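Local coordinates for protein probable glutathione S-transferase 5 (Caenorhabditis elegans, PDB 1ZL9) that conjugates reduced glutathione to a wide range of hydrophobic electrophiles and may play a role in detoxifying reactive oxygen species produced during pathogenic bacterial infection, at residues Q20-Y24 / A25-Y29; I69-F72 / L73-F77; K183-A186 / E187-A191; D153-T156 / W157-A161. All coordinates share one frame; numbering follows the deposited sequence.

Interaction 1. Residues Q20-Y24 / A25-Y29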
loop_
_atom_site.group_PDB
_atom_site.type_symbol
_atom_site.label_atom_id
_atom_site.label_comp_id
_atom_site.label_asym_id
_atom_site.label_seq_id
_atom_site.Cartn_x
_atom_site.Cartn_y
_atom_site.Cartn_z
ATOM N N GLN A 20 11.729 7.973 -12.256
ATOM C CA GLN A 20 10.992 8.442 -13.440
ATOM C C GLN A 20 10.155 9.686 -13.143
ATOM O O GLN A 20 10.002 10.549 -13.983
ATOM C CB GLN A 20 10.163 7.332 -14.046
ATOM C CG GLN A 20 11.077 6.250 -14.710
ATOM C CD GLN A 20 10.342 5.247 -15.581
ATOM O OE1 GLN A 20 9.222 5.492 -15.994
ATOM N NE2 GLN A 20 11.022 4.157 -15.934
ATOM N N ILE A 21 9.634 9.772 -11.925
ATOM C CA ILE A 21 8.967 10.987 -11.486
ATOM C C ILE A 21 9.941 12.139 -11.503
ATOM O O ILE A 21 9.655 13.216 -12.040
ATOM C CB ILE A 21 8.359 10.806 -10.072
ATOM C CG1 ILE A 21 7.176 9.860 -10.128
ATOM C CG2 ILE A 21 8.050 12.126 -9.417
ATOM C CD1 ILE A 21 6.681 9.347 -8.743
ATOM N N PHE A 22 11.106 11.934 -10.928
ATOM C CA PHE A 22 12.127 12.964 -10.998
ATOM C C PHE A 22 12.527 13.324 -12.435
ATOM O O PHE A 22 12.708 14.530 -12.746
ATOM C CB PHE A 22 13.408 12.567 -10.284
ATOM C CG PHE A 22 13.337 12.575 -8.783
ATOM C CD1 PHE A 22 12.893 13.686 -8.058
ATOM C CD2 PHE A 22 13.776 11.465 -8.087
ATOM C CE1 PHE A 22 12.872 13.678 -6.690
ATOM C CE2 PHE A 22 13.802 11.463 -6.690
ATOM C CZ PHE A 22 13.347 12.544 -5.982
ATOM N N ALA A 23 12.694 12.317 -13.310
ATOM C CA ALA A 23 13.014 12.559 -14.693
ATOM C C ALA A 23 11.906 13.361 -15.350
ATOM O O ALA A 23 12.201 14.313 -16.063
ATOM C CB ALA A 23 13.276 11.249 -15.479
ATOM N N TYR A 24 10.644 12.962 -15.183
ATOM C CA TYR A 24 9.526 13.725 -15.754
ATOM C C TYR A 24 9.539 15.189 -15.359
ATOM O O TYR A 24 9.374 16.099 -16.197
ATOM C CB TYR A 24 8.171 13.160 -15.346
ATOM C CG TYR A 24 7.033 13.812 -16.080
ATOM C CD1 TYR A 24 6.255 14.768 -15.456
ATOM C CD2 TYR A 24 6.752 13.479 -17.366
ATOM C CE1 TYR A 24 5.240 15.381 -16.112
ATOM C CE2 TYR A 24 5.746 14.115 -18.063
ATOM C CZ TYR A 24 4.985 15.082 -17.409
ATOM O OH TYR A 24 3.959 15.733 -18.067
ATOM N N ALA A 25 9.785 15.426 -14.082
ATOM C CA ALA A 25 9.755 16.764 -13.540
ATOM C C ALA A 25 10.981 17.533 -13.831
ATOM O O ALA A 25 11.041 18.704 -13.540
ATOM C CB ALA A 25 9.518 16.708 -11.939
ATOM N N GLY A 26 12.029 16.918 -14.361
ATOM C CA GLY A 26 13.298 17.613 -14.481
ATOM C C GLY A 26 14.019 17.948 -13.176
ATOM O O GLY A 26 14.837 18.915 -13.132
ATOM N N GLN A 27 13.766 17.162 -12.121
ATOM C CA GLN A 27 14.269 17.481 -10.803
ATOM C C GLN A 27 15.549 16.776 -10.564
ATOM O O GLN A 27 15.611 15.527 -10.687
ATOM C CB GLN A 27 13.297 17.003 -9.747
ATOM C CG GLN A 27 13.783 17.165 -8.325
ATOM C CD GLN A 27 13.701 18.588 -7.904
ATOM O OE1 GLN A 27 14.631 19.081 -7.297
ATOM N NE2 GLN A 27 12.612 19.272 -8.298
ATOM N N GLN A 28 16.578 17.535 -10.193
ATOM C CA GLN A 28 17.856 16.940 -9.803
ATOM C C GLN A 28 17.718 16.172 -8.476
ATOM O O GLN A 28 17.010 16.589 -7.545
ATOM C CB GLN A 28 18.892 18.037 -9.641
ATOM C CG GLN A 28 20.272 17.555 -9.279
ATOM C CD GLN A 28 21.343 18.603 -9.510
ATOM O OE1 GLN A 28 21.766 18.826 -10.681
ATOM N NE2 GLN A 28 21.758 19.293 -8.416
ATOM N N TYR A 29 18.408 15.055 -8.408
ATOM C CA TYR A 29 18.436 14.200 -7.223
ATOM C C TYR A 29 19.724 13.385 -7.261
ATOM O O TYR A 29 20.358 13.167 -8.319
ATOM C CB TYR A 29 17.151 13.333 -7.128
ATOM C CG TYR A 29 17.111 12.197 -8.136
ATOM C CD1 TYR A 29 16.866 12.421 -9.498
ATOM C CD2 TYR A 29 17.355 10.907 -7.731
ATOM C CE1 TYR A 29 16.866 11.342 -10.398
ATOM C CE2 TYR A 29 17.345 9.845 -8.615
ATOM C CZ TYR A 29 17.129 10.064 -9.930
ATOM O OH TYR A 29 17.140 8.983 -10.768
#
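F22 and Y29 lay their rings together in an offset stack, centroids 4.4 Å apart and planes 17° from parallel. The overlap is lopsided. F22 CD2 lies over the face of the tyrosine ring near its rim, 3.4 Å from Y29 CG, while Y29 CB hangs over the middle of the phenylalanine ring, 3.9 Å from its centroid, in a CH-pi contact. The tyrosine's chi1 of 73° sets its CG between its own backbone N and carbonyl carbon, which turns the ring back over the helix end. Q27 comes in obliquely at another part of the same phenylalanine, its CG 3.6 Å from F22 CD1.

What makes this return possible is a Schellman motif closing helix 16-25. Q27 N bonds to F22 O at 2.9 Å, and G26 N reaches A23 O at 3.1 Å from well above the carbonyl plane; G26 has the positive phi of 68° that the motif needs. One step earlier, A25 still follows the helical pattern, its N bonded to I21 O at 3.0 Å and its CB lodged 3.5 Å from that oxygen. The turn joins the helix to strand 30-34, completing the beta-alpha-beta crossover that starts the thioredoxin-like domain of the GST fold. F22 also packs on L73 of helix 66-76 and meets the ring of Y4 at a steep angle, while Y29 touches W198 of helix 193-201. The Y24 side chain lies against L79 and L155.

Interaction 2. Residues I69-F72 / L73-F77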
loop_
_atom_site.group_PDB
_atom_site.type_symbol
_atom_site.label_atom_id
_atom_site.label_comp_id
_atom_site.label_asym_id
_atom_site.label_seq_id
_atom_site.Cartn_x
_atom_site.Cartn_y
_atom_site.Cartn_z
ATOM N N ILE A 69 6.971 6.884 -1.026
ATOM C CA ILE A 69 7.856 7.742 -1.738
ATOM C C ILE A 69 7.275 8.242 -3.053
ATOM O O ILE A 69 7.299 9.426 -3.302
ATOM C CB ILE A 69 9.176 7.024 -1.953
ATOM C CG1 ILE A 69 9.857 6.706 -0.599
ATOM C CG2 ILE A 69 10.129 7.841 -2.776
ATOM C CD1 ILE A 69 10.938 5.655 -0.674
ATOM N N ALA A 70 6.782 7.338 -3.903
ATOM C CA ALA A 70 6.272 7.718 -5.217
ATOM C C ALA A 70 5.103 8.688 -5.041
ATOM O O ALA A 70 4.973 9.702 -5.752
ATOM C CB ALA A 70 5.802 6.457 -5.963
ATOM N N ARG A 71 4.262 8.407 -4.050
ATOM C CA ARG A 71 3.081 9.265 -3.802
ATOM C C ARG A 71 3.509 10.660 -3.305
ATOM O O ARG A 71 2.983 11.680 -3.744
ATOM C CB ARG A 71 2.088 8.615 -2.825
ATOM C CG ARG A 71 0.824 9.484 -2.543
ATOM C CD ARG A 71 -0.264 8.825 -1.773
ATOM N NE ARG A 71 -0.831 7.828 -2.650
ATOM C CZ ARG A 71 -0.520 6.544 -2.680
ATOM N NH1 ARG A 71 0.246 5.947 -1.737
ATOM N NH2 ARG A 71 -1.027 5.808 -3.644
ATOM N N PHE A 72 4.496 10.703 -2.433
ATOM C CA PHE A 72 4.969 11.960 -1.897
ATOM C C PHE A 72 5.542 12.800 -3.031
ATOM O O PHE A 72 5.159 13.980 -3.229
ATOM C CB PHE A 72 6.050 11.705 -0.853
ATOM C CG PHE A 72 6.816 12.953 -0.478
ATOM C CD1 PHE A 72 6.240 13.893 0.339
ATOM C CD2 PHE A 72 8.121 13.171 -0.914
ATOM C CE1 PHE A 72 6.947 15.056 0.705
ATOM C CE2 PHE A 72 8.783 14.352 -0.599
ATOM C CZ PHE A 72 8.214 15.269 0.218
ATOM N N LEU A 73 6.385 12.154 -3.849
ATOM C CA LEU A 73 7.003 12.879 -4.948
ATOM C C LEU A 73 5.958 13.258 -6.010
ATOM O O LEU A 73 5.987 14.382 -6.532
ATOM C CB LEU A 73 8.110 12.075 -5.580
ATOM C CG LEU A 73 9.336 11.797 -4.689
ATOM C CD1 LEU A 73 10.185 10.857 -5.450
ATOM C CD2 LEU A 73 10.088 12.998 -4.354
ATOM N N ALA A 74 5.067 12.353 -6.346
ATOM C CA ALA A 74 4.046 12.638 -7.347
ATOM C C ALA A 74 3.178 13.834 -6.913
ATOM O O ALA A 74 2.828 14.684 -7.769
ATOM C CB ALA A 74 3.168 11.420 -7.666
ATOM N N ARG A 75 2.823 13.912 -5.635
ATOM C CA ARG A 75 2.023 15.039 -5.179
ATOM C C ARG A 75 2.775 16.369 -5.278
ATOM O O ARG A 75 2.161 17.365 -5.623
ATOM C CB ARG A 75 1.536 14.847 -3.781
ATOM C CG ARG A 75 0.424 13.805 -3.712
ATOM C CD ARG A 75 -0.021 13.458 -2.273
ATOM N NE ARG A 75 -0.491 14.614 -1.547
ATOM C CZ ARG A 75 -0.963 14.604 -0.300
ATOM N NH1 ARG A 75 -1.023 13.461 0.408
ATOM N NH2 ARG A 75 -1.397 15.760 0.227
ATOM N N GLU A 76 4.088 16.357 -5.027
ATOM C CA GLU A 76 4.896 17.601 -5.106
ATOM C C GLU A 76 4.940 18.047 -6.591
ATOM O O GLU A 76 5.005 19.247 -6.893
ATOM C CB GLU A 76 6.327 17.378 -4.649
ATOM C CG GLU A 76 6.533 17.139 -3.179
ATOM C CD GLU A 76 5.992 18.300 -2.345
ATOM O OE1 GLU A 76 5.269 18.013 -1.326
ATOM O OE2 GLU A 76 6.226 19.485 -2.763
ATOM N N PHE A 77 4.940 17.099 -7.517
ATOM C CA PHE A 77 5.032 17.412 -8.943
ATOM C C PHE A 77 3.702 17.332 -9.709
ATOM O O PHE A 77 3.722 17.338 -10.936
ATOM C CB PHE A 77 6.108 16.551 -9.611
ATOM C CG PHE A 77 7.473 16.710 -8.956
ATOM C CD1 PHE A 77 8.108 15.659 -8.366
ATOM C CD2 PHE A 77 8.089 17.978 -8.904
ATOM C CE1 PHE A 77 9.354 15.804 -7.729
ATOM C CE2 PHE A 77 9.333 18.142 -8.267
ATOM C CZ PHE A 77 9.948 17.062 -7.662
HETATM O O HOH W 1 3.829 15.479 -1.179
#
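F72 O is gripped twice: E76 N bonds to it at 3.2 Å, and a water donates to it at 2.9 Å. The same water gives its other proton to E76 OE1, also at 2.9 Å, so the glutamate is tied through it to the carbonyl one turn back. With chi1 at -71°, E76 CG stands beside its own backbone N and comes over one face of the F72 ring, about 4.2 Å above the plane and nearer the rim than the centre; a bend at chi2 then swings the carboxylate round to the water. The planes of ring and carboxylate stand 41° apart.

On the buried side the packing is apolar. I69 and L73 lie side by side and point the same way, with I69 CG2 4.0 Å from L73 CD1; the other methyl of the leucine, CD2, sits 4.0 Å from F72 CD2. All this belongs to helix 66-76, the last helix of the thioredoxin-like domain, with L56 of strand 55-58 beneath I69, F72 and L73. The shortest of the helical backbone bonds runs from A74 N to A70 O, at 2.7 Å.

R71 and R75 come up along another side, R71 CG 4.1 Å from R75 CD, and their guanidinium planes are turned 54° from each other. The two groups are directed into the dimer interface: R75 NH1 forms a salt bridge with E87 of the second subunit and R71 NH1 a hydrogen bond with N91 of that subunit. Also from the second subunit, W85 meets the F72 ring edge-to-face.

Interaction 3. Residues K183-A186 / E187-A191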
loop_
_atom_site.group_PDB
_atom_site.type_symbol
_atom_site.label_atom_id
_atom_site.label_comp_id
_atom_site.label_asym_id
_atom_site.label_seq_id
_atom_site.Cartn_x
_atom_site.Cartn_y
_atom_site.Cartn_z
ATOM N N LYS A 183 0.172 -2.933 -24.127
ATOM C CA LYS A 183 1.323 -2.716 -24.964
ATOM C C LYS A 183 1.273 -1.342 -25.587
ATOM O O LYS A 183 2.300 -0.709 -25.637
ATOM C CB LYS A 183 1.458 -3.804 -26.037
ATOM C CG LYS A 183 2.503 -3.507 -27.091
ATOM C CD LYS A 183 2.564 -4.605 -28.125
ATOM C CE LYS A 183 3.523 -4.240 -29.323
ATOM N NZ LYS A 183 4.861 -4.832 -29.001
ATOM N N ALA A 184 0.095 -0.882 -26.067
ATOM C CA ALA A 184 -0.036 0.479 -26.546
ATOM C C ALA A 184 0.244 1.488 -25.413
ATOM O O ALA A 184 0.937 2.511 -25.629
ATOM C CB ALA A 184 -1.393 0.748 -27.169
ATOM N N HIS A 185 -0.289 1.225 -24.224
ATOM C CA HIS A 185 -0.041 2.137 -23.078
ATOM C C HIS A 185 1.424 2.260 -22.772
ATOM O O HIS A 185 1.922 3.401 -22.629
ATOM C CB HIS A 185 -0.836 1.706 -21.876
ATOM C CG HIS A 185 -0.426 2.332 -20.582
ATOM N ND1 HIS A 185 -1.077 3.414 -20.031
ATOM C CD2 HIS A 185 0.522 1.964 -19.691
ATOM C CE1 HIS A 185 -0.499 3.723 -18.874
ATOM N NE2 HIS A 185 0.472 2.853 -18.647
ATOM N N ALA A 186 2.144 1.134 -22.768
ATOM C CA ALA A 186 3.581 1.145 -22.492
ATOM C C ALA A 186 4.334 1.972 -23.535
ATOM O O ALA A 186 5.198 2.756 -23.200
ATOM C CB ALA A 186 4.160 -0.245 -22.469
ATOM N N GLU A 187 4.009 1.749 -24.795
ATOM C CA GLU A 187 4.642 2.500 -25.875
ATOM C C GLU A 187 4.384 3.979 -25.764
ATOM O O GLU A 187 5.314 4.777 -26.009
ATOM C CB GLU A 187 4.194 1.975 -27.254
ATOM C CG GLU A 187 4.686 0.543 -27.420
ATOM C CD GLU A 187 4.005 -0.202 -28.592
ATOM O OE1 GLU A 187 4.540 -1.258 -28.997
ATOM O OE2 GLU A 187 2.949 0.253 -29.085
ATOM N N LYS A 188 3.132 4.381 -25.459
ATOM C CA LYS A 188 2.785 5.792 -25.280
ATOM C C LYS A 188 3.571 6.475 -24.094
ATOM O O LYS A 188 4.109 7.593 -24.208
ATOM C CB LYS A 188 1.264 5.902 -24.981
ATOM C CG LYS A 188 0.726 7.306 -24.639
ATOM C CD LYS A 188 -0.771 7.253 -24.246
ATOM C CE LYS A 188 -1.320 8.591 -23.895
ATOM N NZ LYS A 188 -1.019 9.641 -24.929
ATOM N N ILE A 189 3.567 5.835 -22.930
ATOM C CA ILE A 189 4.153 6.451 -21.744
ATOM C C ILE A 189 5.699 6.494 -21.922
ATOM O O ILE A 189 6.353 7.481 -21.608
ATOM C CB ILE A 189 3.773 5.639 -20.486
ATOM C CG1 ILE A 189 2.279 5.624 -20.229
ATOM C CG2 ILE A 189 4.520 6.213 -19.254
ATOM C CD1 ILE A 189 1.592 6.958 -20.160
ATOM N N GLN A 190 6.267 5.424 -22.480
ATOM C CA GLN A 190 7.719 5.334 -22.681
ATOM C C GLN A 190 8.321 6.206 -23.805
ATOM O O GLN A 190 9.542 6.423 -23.849
ATOM C CB GLN A 190 8.168 3.880 -22.760
ATOM C CG GLN A 190 7.760 3.083 -21.485
ATOM C CD GLN A 190 8.878 2.415 -20.726
ATOM O OE1 GLN A 190 8.947 2.487 -19.468
ATOM N NE2 GLN A 190 9.694 1.681 -21.437
ATOM N N ALA A 191 7.441 6.698 -24.677
ATOM C CA ALA A 191 7.777 7.727 -25.676
ATOM C C ALA A 191 7.725 9.177 -25.132
ATOM O O ALA A 191 8.233 10.063 -25.766
ATOM C CB ALA A 191 6.830 7.613 -26.940
#
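The imidazole of H185 carries I189 CG1 on one face, 3.8 Å from the ring centroid and 18° off the normal, a CH-pi contact. It is displaced toward the rim on the CE1 side, where I189 CG1 comes within 3.6 Å of H185 CE1. At the edges the two ring nitrogens make weak hydrogen bonds to backbone carbonyls, ND1 with G148 and NE2 with D159. Partners of this kind on both nitrogens would suit a doubly protonated ring, and the D159 side chain nearby may stabilise such a charge. With chi1 at 166° the histidine CG stands anti to its backbone N, which carries the ring forward along the helix toward the isoleucine four residues on.

The second flat group is the E187 carboxylate. Its OE1 is 3.2 Å from K183 CE and forms a salt bridge with K183 NZ at 3.6 Å. The glutamate is extended beyond CG, and the lysine runs straight until it bends at chi4; the end of the glutamate lies across the lysine chain on an exposed flank, OE1 touching it from CG to CE. E187 CG meanwhile rests 3.2 Å from K183 O.

Between these side chains the backbone keeps regular helical bonds, including I189 N to H185 O at 3.0 Å and Q190 N to A186 O at 3.0 Å. Q190 CG presses close to A186 O as well, at 3.1 Å. A mostly buried flank, with I189 at its centre and Q190 at its margin, set against helix 157-171, and a charged flank outward make helix 180-191 an amphipathic member of the all-helical C-terminal domain of glutathione transferases.

Interaction 4. Residues D153-T156 / W157-A161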
loop_
_atom_site.group_PDB
_atom_site.type_symbol
_atom_site.label_atom_id
_atom_site.label_comp_id
_atom_site.label_asym_id
_atom_site.label_seq_id
_atom_site.Cartn_x
_atom_site.Cartn_y
_atom_site.Cartn_z
ATOM N N ASP A 153 -7.220 12.217 -17.627
ATOM C CA ASP A 153 -6.796 12.632 -18.985
ATOM C C ASP A 153 -5.325 12.967 -19.140
ATOM O O ASP A 153 -4.939 13.467 -20.157
ATOM C CB ASP A 153 -7.570 13.886 -19.411
ATOM C CG ASP A 153 -8.967 13.605 -19.692
ATOM O OD1 ASP A 153 -9.758 14.599 -19.685
ATOM O OD2 ASP A 153 -9.397 12.422 -19.951
ATOM N N SER A 154 -4.500 12.688 -18.138
ATOM C CA SER A 154 -3.106 13.020 -18.189
ATOM C C SER A 154 -2.301 12.068 -17.282
ATOM O O SER A 154 -2.850 11.276 -16.525
ATOM C CB SER A 154 -2.884 14.503 -17.776
ATOM O OG SER A 154 -3.457 14.710 -16.499
ATOM N N LEU A 155 -1.003 12.153 -17.440
ATOM C CA LEU A 155 -0.056 11.250 -16.812
ATOM C C LEU A 155 -0.181 11.281 -15.321
ATOM O O LEU A 155 -0.246 12.349 -14.706
ATOM C CB LEU A 155 1.356 11.682 -17.219
ATOM C CG LEU A 155 2.479 10.823 -16.660
ATOM C CD1 LEU A 155 2.470 9.526 -17.398
ATOM C CD2 LEU A 155 3.797 11.536 -16.859
ATOM N N THR A 156 -0.190 10.092 -14.711
ATOM C CA THR A 156 0.052 9.961 -13.282
ATOM C C THR A 156 1.173 8.938 -13.073
ATOM O O THR A 156 1.565 8.203 -13.993
ATOM C CB THR A 156 -1.174 9.524 -12.504
ATOM O OG1 THR A 156 -1.650 8.260 -12.962
ATOM C CG2 THR A 156 -2.300 10.485 -12.656
ATOM N N TRP A 157 1.685 8.877 -11.852
ATOM C CA TRP A 157 2.807 7.956 -11.562
ATOM C C TRP A 157 2.452 6.478 -11.753
ATOM O O TRP A 157 3.335 5.659 -12.018
ATOM C CB TRP A 157 3.370 8.243 -10.176
ATOM C CG TRP A 157 2.564 7.863 -8.994
ATOM C CD1 TRP A 157 1.733 8.631 -8.292
ATOM C CD2 TRP A 157 2.615 6.591 -8.303
ATOM N NE1 TRP A 157 1.196 7.923 -7.233
ATOM C CE2 TRP A 157 1.731 6.665 -7.216
ATOM C CE3 TRP A 157 3.311 5.405 -8.516
ATOM C CZ2 TRP A 157 1.597 5.636 -6.273
ATOM C CZ3 TRP A 157 3.134 4.378 -7.646
ATOM C CH2 TRP A 157 2.303 4.500 -6.503
ATOM N N ILE A 158 1.173 6.115 -11.653
ATOM C CA ILE A 158 0.825 4.720 -11.855
ATOM C C ILE A 158 0.987 4.375 -13.327
ATOM O O ILE A 158 1.325 3.245 -13.632
ATOM C CB ILE A 158 -0.570 4.352 -11.231
ATOM C CG1 ILE A 158 -0.760 2.818 -11.182
ATOM C CG2 ILE A 158 -1.754 5.009 -12.001
ATOM C CD1 ILE A 158 0.199 2.042 -10.310
ATOM N N ASP A 159 0.804 5.345 -14.236
ATOM C CA ASP A 159 1.149 5.130 -15.653
ATOM C C ASP A 159 2.642 4.759 -15.799
ATOM O O ASP A 159 3.008 3.885 -16.568
ATOM C CB ASP A 159 0.911 6.364 -16.460
ATOM C CG ASP A 159 -0.551 6.691 -16.649
ATOM O OD1 ASP A 159 -1.361 5.821 -17.116
ATOM O OD2 ASP A 159 -0.924 7.858 -16.428
ATOM N N LEU A 160 3.500 5.501 -15.095
ATOM C CA LEU A 160 4.929 5.251 -15.172
ATOM C C LEU A 160 5.255 3.852 -14.684
ATOM O O LEU A 160 6.056 3.147 -15.329
ATOM C CB LEU A 160 5.751 6.288 -14.353
ATOM C CG LEU A 160 5.646 7.704 -14.912
ATOM C CD1 LEU A 160 6.205 8.724 -13.952
ATOM C CD2 LEU A 160 6.340 7.952 -16.205
ATOM N N ALA A 161 4.694 3.484 -13.547
ATOM C CA ALA A 161 4.983 2.178 -12.944
ATOM C C ALA A 161 4.459 1.038 -13.830
ATOM O O ALA A 161 5.188 0.054 -14.109
ATOM C CB ALA A 161 4.461 2.053 -11.483
HETATM O O HOH W 2 -3.187 8.375 -15.185
#
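T156 and D159 form one half of a capping box at the start of helix 157-171. T156 N, at the N-cap, bonds to D159 OD2 at 2.9 Å and nearly straight (171°), meeting that oxygen on the anti side of the carboxylate. D159 N does not complete the box through the threonine hydroxyl; it makes a weak bond to the backbone T156 O, 3.0 Å away. An N-capping box and hydrophobic staple at this helix are a known feature of the GST fold; here the box is half formed, and L155, just before the cap, supplies the staple with its CD1 4.3 Å from L160 CD2.

Packing is tight where L155 CD1 presses on D159 CB, 3.6 Å away, and where the indole of W157 is wedged against A70 and A74. N80 holds the indole NE1, and D159 OD1 accepts from L150 N. The open side lies back along the chain, at S154, whose hydroxyl bonds to K82, and at exposed D153. Beside the threonine hydroxyl a water fills in, bonding to T156 OG1 at 2.7 Å and to D159 OD2 at 2.6 Å. The chi1 of 60° that turns the hydroxyl to this water also lays T156 OG1 alongside I158 CG2, 3.4 Å away.

In the fold
Interactions 1 and 2 lie in the thioredoxin-like N-terminal domain, at the end of helix 16-25 and on helix 66-76, with centres about 11 Å apart. Interactions 4 and 3 follow, in that order along the chain, on successive helices 157-171 and 180-191 of the helical C-terminal domain, their centres also about 11 Å apart. Interaction 4 joins the two halves: W157 CB packs 3.8 Å from I21 CD1 of interaction 1, and L155 CD1 3.9 Å from I189 CD1 of interaction 3. Interactions 2 and 3 are the most distant pair, about 22 Å between centres. The helix start at 153-161 thus sits at the domain junction, with bound glutathione about 9 Å from the side chain of W157.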